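PDB 5X2H: CRISPR-associated endonuclease Cas9 from Campylobacter jejuni subsp. jejuni serotype O:2, which uses a guide RNA to find matching DNA of mobile genetic elements and cuts both strands with its RuvC-like and HNH nuclease domains. Local coordinates for residues 110-115 / 168-173. Residues are numbered along the deposited sequence; the frame is centred on the assembly and turned at random.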
loop_
_atom_site.group_PDB
_atom_site.type_symbol
_atom_site.label_atom_id
_atom_site.label_comp_id
_atom_site.label_asym_id
_atom_site.label_seq_id
_atom_site.Cartn_x
_atom_site.Cartn_y
_atom_site.Cartn_z
ATOM N N LEU A 110 -40.607 7.374 13.624
ATOM C CA LEU A 110 -40.923 8.547 12.816
ATOM C C LEU A 110 -41.062 8.179 11.346
ATOM O O LEU A 110 -41.929 8.713 10.643
ATOM C CB LEU A 110 -39.851 9.620 13.001
ATOM C CG LEU A 110 -39.771 10.306 14.364
ATOM C CD1 LEU A 110 -38.733 11.414 14.323
ATOM C CD2 LEU A 110 -41.129 10.852 14.778
ATOM N N ARG A 111 -40.219 7.262 10.863
ATOM C CA ARG A 111 -40.286 6.846 9.468
ATOM C C ARG A 111 -41.505 5.980 9.180
ATOM O O ARG A 111 -41.924 5.892 8.021
ATOM C CB ARG A 111 -39.003 6.108 9.078
ATOM C CG ARG A 111 -37.815 7.035 8.853
ATOM C CD ARG A 111 -36.486 6.309 8.994
ATOM N NE ARG A 111 -36.304 5.270 7.985
ATOM C CZ ARG A 111 -35.242 4.474 7.921
ATOM N NH1 ARG A 111 -34.264 4.597 8.811
ATOM N NH2 ARG A 111 -35.157 3.553 6.970
ATOM N N PHE A 112 -42.083 5.339 10.200
ATOM C CA PHE A 112 -43.342 4.631 9.993
ATOM C C PHE A 112 -44.523 5.594 9.984
ATOM O O PHE A 112 -45.438 5.445 9.167
ATOM C CB PHE A 112 -43.540 3.556 11.064
ATOM C CG PHE A 112 -44.898 2.910 11.018
ATOM C CD1 PHE A 112 -45.263 2.112 9.946
ATOM C CD2 PHE A 112 -45.812 3.108 12.041
ATOM C CE1 PHE A 112 -46.515 1.524 9.894
ATOM C CE2 PHE A 112 -47.067 2.520 11.996
ATOM C CZ PHE A 112 -47.417 1.726 10.921
ATOM N N ARG A 113 -44.521 6.583 10.884
ATOM C CA ARG A 113 -45.588 7.580 10.896
ATOM C C ARG A 113 -45.663 8.326 9.572
ATOM O O ARG A 113 -46.754 8.688 9.116
ATOM C CB ARG A 113 -45.372 8.581 12.030
ATOM C CG ARG A 113 -45.463 8.022 13.429
ATOM C CD ARG A 113 -45.239 9.148 14.422
ATOM N NE ARG A 113 -45.269 8.703 15.809
ATOM C CZ ARG A 113 -45.010 9.496 16.843
ATOM N NH1 ARG A 113 -44.701 10.769 16.639
ATOM N NH2 ARG A 113 -45.059 9.019 18.079
ATOM N N ALA A 114 -44.508 8.569 8.944
ATOM C CA ALA A 114 -44.461 9.342 7.709
ATOM C C ALA A 114 -45.290 8.714 6.599
ATOM O O ALA A 114 -45.665 9.412 5.651
ATOM C CB ALA A 114 -43.013 9.504 7.245
ATOM N N LEU A 115 -45.580 7.416 6.689
ATOM C CA LEU A 115 -46.434 6.757 5.713
ATOM C C LEU A 115 -47.917 6.919 6.019
ATOM O O LEU A 115 -48.747 6.486 5.212
ATOM C CB LEU A 115 -46.087 5.268 5.642
ATOM C CG LEU A 115 -44.598 4.915 5.601
ATOM C CD1 LEU A 115 -44.403 3.408 5.649
ATOM C CD2 LEU A 115 -43.931 5.503 4.367
ATOM N N VAL A 168 -38.292 0.611 3.816
ATOM C CA VAL A 168 -37.290 0.047 4.713
ATOM C C VAL A 168 -37.587 0.445 6.153
ATOM O O VAL A 168 -37.442 -0.363 7.080
ATOM C CB VAL A 168 -35.880 0.492 4.281
ATOM C CG1 VAL A 168 -34.851 0.116 5.336
ATOM C CG2 VAL A 168 -35.521 -0.113 2.933
ATOM N N GLY A 169 -38.023 1.689 6.358
ATOM C CA GLY A 169 -38.318 2.152 7.705
ATOM C C GLY A 169 -39.379 1.315 8.394
ATOM O O GLY A 169 -39.209 0.896 9.541
ATOM N N GLU A 170 -40.492 1.059 7.701
ATOM C CA GLU A 170 -41.541 0.221 8.275
ATOM C C GLU A 170 -41.030 -1.189 8.546
ATOM O O GLU A 170 -41.365 -1.795 9.571
ATOM C CB GLU A 170 -42.752 0.177 7.342
ATOM C CG GLU A 170 -43.867 -0.738 7.826
ATOM C CD GLU A 170 -44.970 -0.916 6.801
ATOM O OE1 GLU A 170 -44.777 -0.506 5.638
ATOM O OE2 GLU A 170 -46.031 -1.469 7.160
ATOM N N TYR A 171 -40.215 -1.724 7.636
ATOM C CA TYR A 171 -39.674 -3.068 7.806
ATOM C C TYR A 171 -38.827 -3.166 9.070
ATOM O O TYR A 171 -39.020 -4.068 9.893
ATOM C CB TYR A 171 -38.862 -3.449 6.569
ATOM C CG TYR A 171 -37.994 -4.679 6.711
ATOM C CD1 TYR A 171 -38.550 -5.928 6.961
ATOM C CD2 TYR A 171 -36.615 -4.596 6.563
ATOM C CE1 TYR A 171 -37.755 -7.056 7.078
ATOM C CE2 TYR A 171 -35.813 -5.714 6.675
ATOM C CZ TYR A 171 -36.386 -6.941 6.932
ATOM O OH TYR A 171 -35.581 -8.050 7.042
ATOM N N LEU A 172 -37.888 -2.235 9.249
ATOM C CA LEU A 172 -37.042 -2.268 10.437
ATOM C C LEU A 172 -37.841 -1.954 11.697
ATOM O O LEU A 172 -37.578 -2.522 12.763
ATOM C CB LEU A 172 -35.879 -1.289 10.282
ATOM C CG LEU A 172 -34.890 -1.597 9.156
ATOM C CD1 LEU A 172 -33.802 -0.531 9.080
ATOM C CD2 LEU A 172 -34.281 -2.982 9.345
ATOM N N TYR A 173 -38.821 -1.054 11.593
ATOM C CA TYR A 173 -39.574 -0.650 12.774
ATOM C C TYR A 173 -40.482 -1.768 13.267
ATOM O O TYR A 173 -40.687 -1.921 14.478
ATOM C CB TYR A 173 -40.386 0.609 12.469
ATOM C CG TYR A 173 -41.354 0.998 13.561
ATOM C CD1 TYR A 173 -40.896 1.497 14.773
ATOM C CD2 TYR A 173 -42.725 0.870 13.379
ATOM C CE1 TYR A 173 -41.776 1.853 15.776
ATOM C CE2 TYR A 173 -43.615 1.226 14.378
ATOM C CZ TYR A 173 -43.134 1.718 15.572
ATOM O OH TYR A 173 -44.007 2.077 16.571
#
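Close helix-helix packing through a glycine joins the C-terminal part of helix 107-113 to the first turns of helix 168-175, in a helix-and-loop part of this Cas9, with Arg111 and Phe112 meeting Gly169, Glu170 and Tyr173. The evidence for closeness is in the backbones: the CA atoms of Phe112 and Glu170 are 5.1 Å apart, and those of Arg111 and Gly169 5.4 Å. Gly169, which has no side chain, faces Arg111, consistent with this close approach. The Arg111 chain bends at chi3 (64°), which puts NE near the glycine CA, at 3.7 Å. Its NH2 lies 3.5 Å from Gly169 CA, while Val168 CG1 meets the guanidinium at its edge. NH2 and Gly169 N are both donors and do not bond to each other; Glu209 serves both residues, through a salt bridge from Arg111 NE to OE1 and a weak hydrogen bond from Gly169 N to OE2.

On the other flank, Phe112 lies against Tyr173 and Glu170, which approach from the same side of its ring. Phe112 CG is anti to the backbone N (chi1 172°), which brings it against Tyr173 CD2. The two ring planes are 21° apart, but the centroids are 5.4 Å apart and the rings are slid so far that they barely overlap. Contact therefore falls on the near portions: Phe112 CB to Tyr173 CD2 is 3.6 Å, and Phe112 CD2 to Tyr173 CE2 is 3.7 Å. Glu170 adds its aliphatic part, CG lying 3.8 Å from Phe112 CD1, and its CB and OE1 also touch Leu115 CD1. Its OE2 forms a salt bridge with Lys174 and its OE1 accepts a hydrogen bond from Gln166 N.

Around this buried joint, helix 203-219 packs against Arg111, Ala114 and Val168, helix 121-133 meets Leu110 and Arg111, and helix 150-162 borders Val168 and Tyr171.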